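Local coordinates for cobalamin (Vitamin B12) biosynthesis CbiX protein (Marinobacter aquaeolei, PDB 3LYH), which probably acts as a metal-binding lyase of the CbiX family, associated with cobalamin (vitamin B12) biosynthesis, at the interface of chains A and B. Sequence-based numbering; all coordinates share one arbitrary frame. Chains: chain A/B, Cobalamin (Vitamin B12) biosynthesis CbiX protein.

The interface of chains A and B. Residues chain A 8, 10, 31, 35, 68, 70, 103; chain B 113-114, 116-117, 120.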
loop_
_atom_site.group_PDB
_atom_site.type_symbol
_atom_site.label_atom_id
_atom_site.label_comp_id
_atom_site.label_asym_id
_atom_site.label_seq_id
_atom_site.Cartn_x
_atom_site.Cartn_y
_atom_site.Cartn_z
ATOM N N ILE A 8 12.840 2.130 -15.070
ATOM C CA ILE A 8 12.177 2.240 -13.796
ATOM C C ILE A 8 11.573 0.873 -13.429
ATOM O O ILE A 8 11.024 0.135 -14.293
ATOM C CB ILE A 8 11.267 3.535 -13.786
ATOM C CG1 ILE A 8 10.982 4.017 -12.349
ATOM C CG2 ILE A 8 10.062 3.342 -14.603
ATOM C CD1 ILE A 8 10.704 5.487 -12.214
ATOM N N LEU A 10 9.288 -1.133 -10.426
ATOM C CA LEU A 10 8.383 -1.127 -9.267
ATOM C C LEU A 10 8.753 -2.351 -8.431
ATOM O O LEU A 10 8.675 -3.492 -8.949
ATOM C CB LEU A 10 6.937 -1.240 -9.763
ATOM C CG LEU A 10 6.388 0.023 -10.428
ATOM C CD1 LEU A 10 5.045 -0.252 -11.144
ATOM C CD2 LEU A 10 6.204 1.075 -9.359
ATOM N N THR A 31 1.141 1.602 -14.952
ATOM C CA THR A 31 2.534 1.968 -15.165
ATOM C C THR A 31 3.234 1.197 -16.278
ATOM O O THR A 31 3.890 1.778 -17.147
ATOM C CB THR A 31 3.372 1.762 -13.885
ATOM O OG1 THR A 31 2.830 2.543 -12.827
ATOM C CG2 THR A 31 4.827 2.192 -14.117
ATOM N N ILE A 35 4.508 3.496 -19.387
ATOM C CA ILE A 35 5.916 3.898 -19.341
ATOM C C ILE A 35 6.831 2.860 -19.987
ATOM O O ILE A 35 6.866 1.691 -19.573
ATOM C CB ILE A 35 6.354 4.212 -17.891
ATOM C CG1 ILE A 35 5.487 5.332 -17.308
ATOM C CG2 ILE A 35 7.846 4.626 -17.829
ATOM C CD1 ILE A 35 5.620 5.458 -15.804
ATOM N N VAL A 68 11.231 2.042 -7.472
ATOM C CA VAL A 68 10.112 2.637 -6.760
ATOM C C VAL A 68 9.458 1.540 -5.909
ATOM O O VAL A 68 8.811 0.663 -6.422
ATOM C CB VAL A 68 9.105 3.289 -7.716
ATOM C CG1 VAL A 68 7.929 3.908 -6.958
ATOM C CG2 VAL A 68 9.768 4.348 -8.595
ATOM N N LEU A 70 6.827 -0.438 -4.055
ATOM C CA LEU A 70 5.356 -0.549 -3.941
ATOM C C LEU A 70 4.993 -1.025 -2.521
ATOM O O LEU A 70 4.543 -2.161 -2.342
ATOM C CB LEU A 70 4.811 -1.525 -4.988
ATOM C CG LEU A 70 5.021 -1.200 -6.423
ATOM C CD1 LEU A 70 4.156 -2.199 -7.266
ATOM C CD2 LEU A 70 4.687 0.316 -6.761
ATOM N N ILE A 103 5.955 4.323 -2.186
ATOM C CA ILE A 103 4.775 5.022 -2.659
ATOM C C ILE A 103 3.892 5.512 -1.528
ATOM O O ILE A 103 3.227 6.547 -1.680
ATOM C CB ILE A 103 3.941 4.186 -3.629
ATOM C CG1 ILE A 103 3.434 2.897 -2.946
ATOM C CG2 ILE A 103 4.709 3.870 -4.919
ATOM C CD1 ILE A 103 2.323 2.239 -3.698
ATOM N N ILE B 113 -0.314 5.107 -8.513
ATOM C CA ILE B 113 1.045 4.566 -8.618
ATOM C C ILE B 113 1.734 5.026 -9.906
ATOM O O ILE B 113 2.875 5.456 -9.913
ATOM C CB ILE B 113 1.049 3.000 -8.466
ATOM C CG1 ILE B 113 0.699 2.621 -7.038
ATOM C CG2 ILE B 113 2.378 2.399 -8.904
ATOM C CD1 ILE B 113 0.363 1.131 -6.851
ATOM N N ARG B 114 1.012 4.982 -11.014
ATOM C CA ARG B 114 1.547 5.484 -12.279
ATOM C C ARG B 114 1.963 6.959 -12.133
ATOM O O ARG B 114 2.995 7.370 -12.624
ATOM C CB ARG B 114 0.518 5.354 -13.409
ATOM C CG ARG B 114 1.054 5.703 -14.743
ATOM C CD ARG B 114 0.017 5.647 -15.825
ATOM N NE ARG B 114 -1.097 6.526 -15.514
ATOM C CZ ARG B 114 -2.249 6.522 -16.178
ATOM N NH1 ARG B 114 -2.445 5.694 -17.205
ATOM N NH2 ARG B 114 -3.209 7.351 -15.807
ATOM N N VAL B 116 2.838 8.605 -9.473
ATOM C CA VAL B 116 4.048 8.687 -8.663
ATOM C C VAL B 116 5.265 8.277 -9.479
ATOM O O VAL B 116 6.310 8.937 -9.424
ATOM C CB VAL B 116 3.950 7.805 -7.402
ATOM C CG1 VAL B 116 5.273 7.730 -6.609
ATOM C CG2 VAL B 116 2.839 8.351 -6.487
ATOM N N VAL B 117 5.137 7.175 -10.238
ATOM C CA VAL B 117 6.237 6.691 -11.066
ATOM C C VAL B 117 6.654 7.748 -12.114
ATOM O O VAL B 117 7.869 7.982 -12.329
ATOM C CB VAL B 117 5.946 5.352 -11.756
ATOM C CG1 VAL B 117 7.034 5.017 -12.752
ATOM C CG2 VAL B 117 5.813 4.235 -10.715
ATOM N N GLU B 120 8.776 10.236 -10.402
ATOM C CA GLU B 120 10.122 9.713 -10.148
ATOM C C GLU B 120 10.965 9.634 -11.405
ATOM O O GLU B 120 12.164 9.839 -11.377
ATOM C CB GLU B 120 10.042 8.350 -9.431
ATOM C CG GLU B 120 9.398 8.423 -8.061
ATOM C CD GLU B 120 10.232 9.134 -6.975
ATOM O OE1 GLU B 120 11.357 9.582 -7.255
ATOM O OE2 GLU B 120 9.739 9.264 -5.844
#
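B:Val117 presses its two methyl groups against chain A in different places, CG1 towards A:Ile8 and A:Ile35 and CG2 towards A:Leu10. It stands on helix 107-125 of chain B, which lies over the sheet strands 6-12 and 64-69 of chain A, with helix 18-34 along one flank. CG1, anti to the backbone N (chi1 171°), meets the tip methyl CD1 of A:Ile35 at 3.4 Å, a tight contact. The same methyl lies 3.7 Å from CD1 of A:Ile8, whose side chain runs past the valine in the opposite direction. CG2 is also tightly packed, 3.5 Å from CD2 of A:Leu10. Valine suits this place because its branching at CB lets two methyls reach different neighbours from a short chain that probably costs little to order.

One turn earlier, B:Ile113 uses the two branches of an isoleucine to reach separate partners. Its CG2 touches CD2 of A:Leu70 at 3.8 Å, the two side chains meeting at about a right angle, while CG1 lies 3.7 Å from CD1 of A:Ile103. That residue holds its CG1 between its own backbone N and carbonyl carbon (chi1 61°), and the extended chain beyond it carries CD1 to B:Ile113.

A:Thr31 suits the flank by offering both a methyl and a small hydroxyl. Its methyl CG2 lies 3.8 Å from B:Val117 CG1, and its hydroxyl OG1 rests 3.3 Å from CA of B:Arg114, a packing contact. B:Arg114 and B:Glu120 lend aliphatic segments while their charged ends lie away from the contact: the arginine lays CB and CG by the threonine, and the glutamate turns CB to A:Ile8 and A:Val68.

The patch is thus an apolar seam in which one helix of chain B packs on strands, helices and loops of chain A. Repeated by two-fold symmetry, it helps hold the deposited dimer together, each subunit lending its C-terminal helix to the other; whether this dimer forms in the cell the structure alone does not show.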